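PDB 6I8X: fatty acid-binding protein homolog from Ascaris suum, which binds fatty acids inside a beta-barrel and may sequester potentially toxic fatty acids and their peroxidation products or help maintain the impermeable lipid layer of the eggshell. Local coordinates for residues E108-V113 / E120-R125; T8-F13 / F98-P103. All coordinates share one frame; numbering follows the deposited sequence.

Contact 1 (E108-V113 / E120-R125); sequences ETHIKV and ETYEYR. With EDO (1,2-ethanediol), chain H.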
ATOM      1  N   GLU A 108      -1.432  -5.709   1.610  1.00 32.46           N
ATOM      2  CA  GLU A 108      -1.240  -4.699   2.637  1.00 32.17           C
ATOM      3  C   GLU A 108      -2.602  -4.549   3.296  1.00 39.23           C
ATOM      4  O   GLU A 108      -3.561  -4.065   2.679  1.00 39.80           O
ATOM      5  CB  GLU A 108      -0.761  -3.375   2.007  1.00 32.41           C
ATOM      6  CG  GLU A 108      -0.549  -2.230   2.983  1.00 40.30           C
ATOM      7  CD  GLU A 108      -0.197  -0.885   2.353  1.00 52.83           C
ATOM      8  OE1 GLU A 108       0.131  -0.847   1.146  1.00 43.59           O
ATOM      9  OE2 GLU A 108      -0.223   0.136   3.076  1.00 47.23           O
ATOM     10  N   THR A 109      -2.690  -4.998   4.538  1.00 35.99           N
ATOM     11  CA  THR A 109      -3.920  -4.987   5.294  1.00 37.24           C
ATOM     12  C   THR A 109      -3.854  -3.916   6.371  1.00 43.47           C
ATOM     13  O   THR A 109      -2.869  -3.822   7.103  1.00 43.59           O
ATOM     14  CB  THR A 109      -4.188  -6.406   5.830  1.00 44.11           C
ATOM     15  OG1 THR A 109      -4.067  -7.325   4.735  1.00 39.00           O
ATOM     16  CG2 THR A 109      -5.580  -6.550   6.494  1.00 42.11           C
ATOM     17  N   HIS A 110      -4.912  -3.102   6.445  1.00 40.84           N
ATOM     18  CA  HIS A 110      -5.082  -2.043   7.435  1.00 40.66           C
ATOM     19  C   HIS A 110      -6.275  -2.355   8.299  1.00 46.74           C
ATOM     20  O   HIS A 110      -7.332  -2.753   7.797  1.00 45.68           O
ATOM     21  CB  HIS A 110      -5.291  -0.671   6.775  1.00 39.53           C
ATOM     22  CG  HIS A 110      -4.091  -0.148   6.050  1.00 41.68           C
ATOM     23  ND1 HIS A 110      -3.570   1.105   6.335  1.00 43.22           N
ATOM     24  CD2 HIS A 110      -3.369  -0.700   5.050  1.00 42.54           C
ATOM     25  CE1 HIS A 110      -2.540   1.263   5.521  1.00 41.66           C
ATOM     26  NE2 HIS A 110      -2.371   0.202   4.739  1.00 41.85           N
ATOM     27  N   ILE A 111      -6.091  -2.196   9.608  1.00 45.65           N
ATOM     28  CA  ILE A 111      -7.152  -2.310  10.595  1.00 47.75           C
ATOM     29  C   ILE A 111      -7.116  -0.977  11.339  1.00 51.96           C
ATOM     30  O   ILE A 111      -6.063  -0.604  11.842  1.00 50.73           O
ATOM     31  CB  ILE A 111      -7.015  -3.523  11.570  1.00 52.52           C
ATOM     32  CG1 ILE A 111      -6.911  -4.876  10.821  1.00 53.14           C
ATOM     33  CG2 ILE A 111      -8.177  -3.533  12.550  1.00 53.69           C
ATOM     34  CD1 ILE A 111      -6.532  -6.116  11.726  1.00 55.23           C
ATOM     35  N   LYS A 112      -8.242  -0.260  11.407  1.00 50.17           N
ATOM     36  CA  LYS A 112      -8.275   0.994  12.164  1.00 50.68           C
ATOM     37  C   LYS A 112      -8.211   0.683  13.668  1.00 56.44           C
ATOM     38  O   LYS A 112      -8.871  -0.250  14.128  1.00 55.30           O
ATOM     39  CB  LYS A 112      -9.500   1.846  11.790  1.00 52.72           C
ATOM     40  CG  LYS A 112      -9.284   2.616  10.513  1.00 62.58           C
ATOM     41  CD  LYS A 112     -10.542   3.268   9.994  1.00 77.76           C
ATOM     42  CE  LYS A 112     -10.298   3.871   8.628  1.00 88.40           C
ATOM     43  NZ  LYS A 112     -11.559   4.304   7.973  1.00100.48           N
ATOM     44  N   VAL A 113      -7.337   1.396  14.403  1.00 54.96           N
ATOM     45  CA  VAL A 113      -7.157   1.214  15.844  1.00 57.17           C
ATOM     46  C   VAL A 113      -8.442   1.650  16.601  1.00 65.41           C
ATOM     47  O   VAL A 113      -8.917   0.930  17.491  1.00 66.03           O
ATOM     48  CB  VAL A 113      -5.858   1.912  16.358  1.00 60.26           C
ATOM     49  CG1 VAL A 113      -5.809   1.976  17.891  1.00 62.06           C
ATOM     50  CG2 VAL A 113      -4.616   1.208  15.822  1.00 58.71           C
ATOM     51  N   GLU A 120      -9.389  -3.645   5.815  1.00 45.56           N
ATOM     52  CA  GLU A 120      -9.265  -3.576   4.369  1.00 43.58           C
ATOM     53  C   GLU A 120      -7.889  -4.019   3.861  1.00 45.64           C
ATOM     54  O   GLU A 120      -6.864  -3.560   4.371  1.00 44.52           O
ATOM     55  CB  GLU A 120      -9.625  -2.175   3.849  1.00 44.10           C
ATOM     56  CG  GLU A 120      -9.440  -2.072   2.345  1.00 51.66           C
ATOM     57  CD  GLU A 120     -10.132  -0.943   1.626  1.00 60.26           C
ATOM     58  OE1 GLU A 120     -10.100   0.196   2.139  1.00 57.64           O
ATOM     59  OE2 GLU A 120     -10.627  -1.181   0.502  1.00 52.85           O
ATOM     60  N   THR A 121      -7.887  -4.873   2.818  1.00 40.80           N
ATOM     61  CA  THR A 121      -6.689  -5.368   2.150  1.00 39.07           C
ATOM     62  C   THR A 121      -6.500  -4.751   0.750  1.00 40.43           C
ATOM     63  O   THR A 121      -7.439  -4.739  -0.062  1.00 38.39           O
ATOM     64  CB  THR A 121      -6.693  -6.909   2.123  1.00 44.31           C
ATOM     65  OG1 THR A 121      -6.848  -7.391   3.461  1.00 46.10           O
ATOM     66  CG2 THR A 121      -5.406  -7.500   1.515  1.00 40.19           C
ATOM     67  N   TYR A 122      -5.270  -4.269   0.469  1.00 37.74           N
ATOM     68  CA  TYR A 122      -4.856  -3.749  -0.850  1.00 38.24           C
ATOM     69  C   TYR A 122      -3.895  -4.759  -1.466  1.00 41.93           C
ATOM     70  O   TYR A 122      -3.058  -5.320  -0.769  1.00 41.16           O
ATOM     71  CB  TYR A 122      -4.172  -2.376  -0.764  1.00 40.10           C
ATOM     72  CG  TYR A 122      -4.933  -1.368   0.057  1.00 45.45           C
ATOM     73  CD1 TYR A 122      -6.204  -0.947  -0.322  1.00 47.90           C
ATOM     74  CD2 TYR A 122      -4.409  -0.869   1.244  1.00 48.33           C
ATOM     75  CE1 TYR A 122      -6.914  -0.013   0.433  1.00 50.41           C
ATOM     76  CE2 TYR A 122      -5.126   0.037   2.030  1.00 50.85           C
ATOM     77  CZ  TYR A 122      -6.373   0.473   1.613  1.00 59.67           C
ATOM     78  OH  TYR A 122      -7.068   1.392   2.364  1.00 64.37           O
ATOM     79  N   GLU A 123      -4.005  -4.973  -2.771  1.00 38.14           N
ATOM     80  CA  GLU A 123      -3.199  -5.933  -3.507  1.00 37.31           C
ATOM     81  C   GLU A 123      -2.303  -5.225  -4.527  1.00 37.77           C
ATOM     82  O   GLU A 123      -2.768  -4.340  -5.235  1.00 35.69           O
ATOM     83  CB  GLU A 123      -4.159  -6.909  -4.184  1.00 39.52           C
ATOM     84  CG  GLU A 123      -3.538  -7.959  -5.081  1.00 56.17           C
ATOM     85  CD  GLU A 123      -4.552  -8.772  -5.868  1.00 85.22           C
ATOM     86  OE1 GLU A 123      -5.664  -9.023  -5.345  1.00 78.65           O
ATOM     87  OE2 GLU A 123      -4.231  -9.156  -7.016  1.00 83.42           O
ATOM     88  N   TYR A 124      -1.013  -5.613  -4.592  1.00 32.84           N
ATOM     89  CA  TYR A 124      -0.073  -5.054  -5.545  1.00 31.55           C
ATOM     90  C   TYR A 124       0.444  -6.125  -6.455  1.00 35.70           C
ATOM     91  O   TYR A 124       0.807  -7.215  -6.005  1.00 35.14           O
ATOM     92  CB  TYR A 124       1.113  -4.362  -4.886  1.00 32.09           C
ATOM     93  CG  TYR A 124       0.782  -3.207  -3.981  1.00 34.31           C
ATOM     94  CD1 TYR A 124       0.811  -1.898  -4.455  1.00 35.56           C
ATOM     95  CD2 TYR A 124       0.590  -3.403  -2.612  1.00 35.41           C
ATOM     96  CE1 TYR A 124       0.643  -0.814  -3.598  1.00 34.96           C
ATOM     97  CE2 TYR A 124       0.400  -2.326  -1.748  1.00 36.19           C
ATOM     98  CZ  TYR A 124       0.424  -1.032  -2.246  1.00 39.74           C
ATOM     99  OH  TYR A 124       0.270   0.043  -1.405  1.00 38.41           O
ATOM    100  N   ARG A 125       0.513  -5.798  -7.758  1.00 33.27           N
ATOM    101  CA  ARG A 125       1.005  -6.713  -8.771  1.00 34.22           C
ATOM    102  C   ARG A 125       1.854  -5.952  -9.738  1.00 38.38           C
ATOM    103  O   ARG A 125       1.611  -4.782  -9.977  1.00 36.77           O
ATOM    104  CB  ARG A 125      -0.163  -7.388  -9.509  1.00 36.52           C
ATOM    105  CG  ARG A 125      -0.981  -8.361  -8.654  1.00 47.18           C
ATOM    106  CD  ARG A 125      -2.037  -9.096  -9.462  1.00 58.48           C
ATOM    107  NE  ARG A 125      -1.441 -10.058 -10.389  1.00 69.57           N
ATOM    108  CZ  ARG A 125      -1.178 -11.325 -10.092  1.00 82.27           C
ATOM    109  NH1 ARG A 125      -1.480 -11.811  -8.895  1.00 63.06           N
ATOM    110  NH2 ARG A 125      -0.622 -12.120 -10.996  1.00 73.57           N
TER
HETATM  111  C1  EDO H 206      -9.081  -6.441  -3.244  1.00 71.71           C
HETATM  112  O1  EDO H 206      -7.806  -6.763  -2.708  1.00 71.10           O
HETATM  113  C2  EDO H 206      -9.015  -6.365  -4.796  1.00 71.58           C
HETATM  114  O2  EDO H 206      -8.378  -7.527  -5.295  1.00 73.30           O

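Contact 2 (T8-F13 / F98-P103); sequences TLPDKF and FDLKDP. With EDO (1,2-ethanediol), chain F.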
ATOM      1  N   THR A   8      10.861 -13.393   1.672  1.00 40.60           N
ATOM      2  CA  THR A   8      11.661 -12.378   0.964  1.00 40.41           C
ATOM      3  C   THR A   8      10.752 -11.628  -0.009  1.00 43.67           C
ATOM      4  O   THR A   8       9.964 -12.246  -0.729  1.00 44.25           O
ATOM      5  CB  THR A   8      12.941 -12.968   0.314  1.00 45.85           C
ATOM      6  OG1 THR A   8      13.766 -13.484   1.351  1.00 47.56           O
ATOM      7  CG2 THR A   8      13.776 -11.911  -0.460  1.00 44.60           C
ATOM      8  N   LEU A   9      10.829 -10.300   0.001  1.00 38.67           N
ATOM      9  CA  LEU A   9      10.045  -9.495  -0.928  1.00 37.35           C
ATOM     10  C   LEU A   9      10.706  -9.641  -2.306  1.00 40.88           C
ATOM     11  O   LEU A   9      11.894  -9.344  -2.443  1.00 40.65           O
ATOM     12  CB  LEU A   9      10.002  -7.999  -0.477  1.00 36.20           C
ATOM     13  CG  LEU A   9       9.091  -7.012  -1.220  1.00 37.70           C
ATOM     14  CD1 LEU A   9       7.626  -7.379  -1.071  1.00 37.56           C
ATOM     15  CD2 LEU A   9       9.271  -5.600  -0.675  1.00 36.67           C
ATOM     16  N   PRO A  10       9.989 -10.162  -3.318  1.00 38.35           N
ATOM     17  CA  PRO A  10      10.576 -10.230  -4.668  1.00 38.62           C
ATOM     18  C   PRO A  10      11.052  -8.846  -5.140  1.00 41.60           C
ATOM     19  O   PRO A  10      10.398  -7.858  -4.826  1.00 40.07           O
ATOM     20  CB  PRO A  10       9.405 -10.746  -5.528  1.00 39.78           C
ATOM     21  CG  PRO A  10       8.517 -11.444  -4.558  1.00 43.79           C
ATOM     22  CD  PRO A  10       8.576 -10.589  -3.340  1.00 39.55           C
ATOM     23  N   ASP A  11      12.195  -8.781  -5.873  1.00 39.77           N
ATOM     24  CA  ASP A  11      12.816  -7.561  -6.422  1.00 39.45           C
ATOM     25  C   ASP A  11      11.866  -6.724  -7.279  1.00 40.77           C
ATOM     26  O   ASP A  11      12.060  -5.521  -7.402  1.00 39.59           O
ATOM     27  CB  ASP A  11      14.108  -7.882  -7.178  1.00 42.13           C
ATOM     28  CG  ASP A  11      15.236  -8.270  -6.251  1.00 64.84           C
ATOM     29  OD1 ASP A  11      15.511  -7.509  -5.299  1.00 68.37           O
ATOM     30  OD2 ASP A  11      15.861  -9.329  -6.483  1.00 76.42           O
ATOM     31  N   LYS A  12      10.856  -7.394  -7.867  1.00 35.37           N
ATOM     32  CA  LYS A  12       9.705  -6.913  -8.637  1.00 34.85           C
ATOM     33  C   LYS A  12       9.058  -5.718  -7.906  1.00 37.66           C
ATOM     34  O   LYS A  12       8.578  -4.793  -8.538  1.00 37.27           O
ATOM     35  CB  LYS A  12       8.637  -8.040  -8.584  1.00 36.24           C
ATOM     36  CG  LYS A  12       8.084  -8.519  -9.888  1.00 51.18           C
ATOM     37  CD  LYS A  12       6.832  -9.358  -9.638  1.00 58.56           C
ATOM     38  CE  LYS A  12       7.062 -10.847  -9.752  1.00 70.26           C
ATOM     39  NZ  LYS A  12       7.782 -11.390  -8.571  1.00 82.56           N
ATOM     40  N   PHE A  13       8.959  -5.810  -6.570  1.00 33.07           N
ATOM     41  CA  PHE A  13       8.286  -4.839  -5.718  1.00 31.96           C
ATOM     42  C   PHE A  13       9.200  -3.780  -5.124  1.00 36.83           C
ATOM     43  O   PHE A  13       8.709  -2.862  -4.486  1.00 39.16           O
ATOM     44  CB  PHE A  13       7.507  -5.578  -4.619  1.00 33.13           C
ATOM     45  CG  PHE A  13       6.427  -6.470  -5.178  1.00 33.01           C
ATOM     46  CD1 PHE A  13       5.287  -5.923  -5.776  1.00 33.90           C
ATOM     47  CD2 PHE A  13       6.552  -7.853  -5.130  1.00 32.99           C
ATOM     48  CE1 PHE A  13       4.302  -6.746  -6.330  1.00 33.56           C
ATOM     49  CE2 PHE A  13       5.554  -8.680  -5.665  1.00 34.77           C
ATOM     50  CZ  PHE A  13       4.439  -8.121  -6.263  1.00 32.71           C
ATOM     51  N   PHE A  98       2.050  -6.241   5.867  1.00 35.78           N
ATOM     52  CA  PHE A  98       2.375  -6.548   4.480  1.00 33.96           C
ATOM     53  C   PHE A  98       2.601  -8.045   4.461  1.00 41.38           C
ATOM     54  O   PHE A  98       3.128  -8.603   5.426  1.00 42.55           O
ATOM     55  CB  PHE A  98       3.644  -5.847   4.016  1.00 33.80           C
ATOM     56  CG  PHE A  98       3.498  -4.356   3.854  1.00 33.06           C
ATOM     57  CD1 PHE A  98       3.095  -3.808   2.642  1.00 33.60           C
ATOM     58  CD2 PHE A  98       3.805  -3.496   4.900  1.00 33.53           C
ATOM     59  CE1 PHE A  98       2.996  -2.425   2.485  1.00 33.60           C
ATOM     60  CE2 PHE A  98       3.712  -2.103   4.734  1.00 35.20           C
ATOM     61  CZ  PHE A  98       3.311  -1.582   3.531  1.00 31.94           C
ATOM     62  N   ASP A  99       2.183  -8.709   3.384  1.00 38.22           N
ATOM     63  CA  ASP A  99       2.346 -10.147   3.230  1.00 37.39           C
ATOM     64  C   ASP A  99       2.356 -10.523   1.766  1.00 42.29           C
ATOM     65  O   ASP A  99       1.997  -9.713   0.921  1.00 42.04           O
ATOM     66  CB  ASP A  99       1.234 -10.893   3.981  1.00 40.21           C
ATOM     67  CG  ASP A  99       1.640 -12.239   4.582  1.00 48.59           C
ATOM     68  OD1 ASP A  99       2.739 -12.763   4.217  1.00 45.20           O
ATOM     69  OD2 ASP A  99       0.850 -12.788   5.376  1.00 55.79           O
ATOM     70  N   LEU A 100       2.799 -11.739   1.459  1.00 42.75           N
ATOM     71  CA  LEU A 100       2.845 -12.288   0.104  1.00 43.18           C
ATOM     72  C   LEU A 100       1.793 -13.353  -0.022  1.00 50.61           C
ATOM     73  O   LEU A 100       1.772 -14.274   0.788  1.00 52.08           O
ATOM     74  CB  LEU A 100       4.216 -12.941  -0.193  1.00 42.90           C
ATOM     75  CG  LEU A 100       5.405 -12.038  -0.533  1.00 44.37           C
ATOM     76  CD1 LEU A 100       6.617 -12.896  -0.922  1.00 43.92           C
ATOM     77  CD2 LEU A 100       5.087 -11.083  -1.692  1.00 42.51           C
ATOM     78  N   LYS A 101       0.918 -13.241  -1.022  1.00 49.35           N
ATOM     79  CA  LYS A 101      -0.098 -14.272  -1.291  1.00 50.33           C
ATOM     80  C   LYS A 101       0.543 -15.347  -2.175  1.00 54.09           C
ATOM     81  O   LYS A 101       0.121 -16.488  -2.158  1.00 55.11           O
ATOM     82  CB  LYS A 101      -1.335 -13.676  -1.986  1.00 52.55           C
ATOM     83  CG  LYS A 101      -2.460 -13.314  -1.041  1.00 67.59           C
ATOM     84  CD  LYS A 101      -3.810 -13.534  -1.703  1.00 78.95           C
ATOM     85  CE  LYS A 101      -4.834 -14.077  -0.739  1.00 91.14           C
ATOM     86  NZ  LYS A 101      -6.010 -14.647  -1.454  1.00102.13           N
ATOM     87  N   ASP A 102       1.554 -14.954  -2.960  1.00 50.08           N
ATOM     88  CA  ASP A 102       2.353 -15.778  -3.880  1.00 49.94           C
ATOM     89  C   ASP A 102       3.481 -14.847  -4.365  1.00 51.35           C
ATOM     90  O   ASP A 102       3.426 -13.673  -4.013  1.00 49.09           O
ATOM     91  CB  ASP A 102       1.498 -16.340  -5.060  1.00 52.04           C
ATOM     92  CG  ASP A 102       0.752 -15.309  -5.894  1.00 63.93           C
ATOM     93  OD1 ASP A 102       1.419 -14.444  -6.513  1.00 62.47           O
ATOM     94  OD2 ASP A 102      -0.494 -15.384  -5.950  1.00 72.00           O
ATOM     95  N   PRO A 103       4.494 -15.295  -5.147  1.00 48.73           N
ATOM     96  CA  PRO A 103       5.581 -14.368  -5.546  1.00 48.12           C
ATOM     97  C   PRO A 103       5.196 -13.164  -6.419  1.00 50.38           C
ATOM     98  O   PRO A 103       5.994 -12.231  -6.564  1.00 49.87           O
ATOM     99  CB  PRO A 103       6.573 -15.274  -6.283  1.00 51.02           C
ATOM    100  CG  PRO A 103       5.789 -16.492  -6.673  1.00 55.91           C
ATOM    101  CD  PRO A 103       4.771 -16.678  -5.600  1.00 51.30           C
TER
HETATM  102  C1  EDO F 204      13.664 -11.828  -6.625  1.00 77.44           C
HETATM  103  O1  EDO F 204      12.322 -12.049  -7.026  1.00 77.05           O
HETATM  104  C2  EDO F 204      13.769 -11.818  -5.072  1.00 78.32           C
HETATM  105  O2  EDO F 204      15.124 -11.951  -4.672  1.00 79.90           O

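Contact 1 (E108-V113 / E120-R125)
E108 and Y124 meet through their polar ends: the OH of Y124 gives a 2.7 Å hydrogen bond to OE1 of E108, nearly along its C-O axis. The carboxylate and ring planes are 12° apart, and OE1 lies at the edge of the Y124 ring. CG of E108 is anti to the backbone N (chi1 179°) and the chain is extended; OE2 takes a 2.7 Å hydrogen bond from NE2 of H110, which stands above the carboxylate plane. A two-oxygen acceptor thus serves two donors, and such neighbours, with K49 also hydrogen-bonded to the Y124 OH, would probably stabilise its negative charge. On this tight face the H110 ring takes the edge of Y122 toward its face in an offset edge-to-face pair, CD2 of H110 lying 3.6 Å from CE2 of Y122. On the other, more solvent-facing side, T109 and T121, beta-branched residues suited to strands, share a hydrogen bond between their OG1 atoms (3.1 Å). A 1,2-ethanediol bonds weakly to backbone O of T121 and OE1 of E123. Backbone bonds pair E108 with Y122 and H110 with E120, whose carboxylate goes on to R32 and Y28. The two antiparallel strands form a hairpin flanked by strands 93-100 and 130-137.

Contact 2 (T8-F13 / F98-P103)
P10 and P103 have the nearest CA atoms of the two segments, 6.5 Å apart; 8-13 ends in a 3-10 turn at 11-13, and 98-103 leaves strand 93-100 and turns a corner at K101. Within the turn, N of F13 bonds to O of P10. The carbonyl O of P103 is the focus of the side-chain contacts. NZ of K12 donates to it at 2.8 Å from above the carbonyl plane; the lysine chain, bent at chi3 (-103°) and chi4 (75°), curls its long flexible end onto this oxygen. CG of P10 packs 3.3 Å from the same O, and CE2 of F13 offers its ring edge at 3.7 Å. Beside this polar point lies an apolar one: L100 and P10 reach tip to tip, CD of the rigid P10 ring meeting both methyls of L100, CD1 and CD2, at 3.9 Å. CD1 of L100 also lies 3.4 Å from the carbonyl O of T8. F13, a large apolar ring, suits its buried place against L106. Here the N-terminal segment, before the first barrel strand 15-23, lies against the turn joining strands 93-100 and 105-112, a surface contact at one end of the fatty acid-binding protein barrel.

The centres of contacts 1 and 2 lie about 14 Å apart, and both draw on the same antiparallel sheet, in which strands 93-100 and 105-112 are neighbours. Contact 2 comes first along the chain, joining the N-terminal segment to the end of strand 93-100; contact 1 follows in the hairpin of strands 105-112 and 119-127. They touch directly: CE1 of F98 packs 3.5 Å from OE1 of E108, and CE1 of F13 lies 3.5 Å from O of Y124. Contact 1 is nearer the chain centre, with the Y124 side chain about 5 Å from the bound vaccenic acid, whereas contact 2 is at the surface. The barrel wall beside the ligand is thus continuous with the packing of its N-terminal segment.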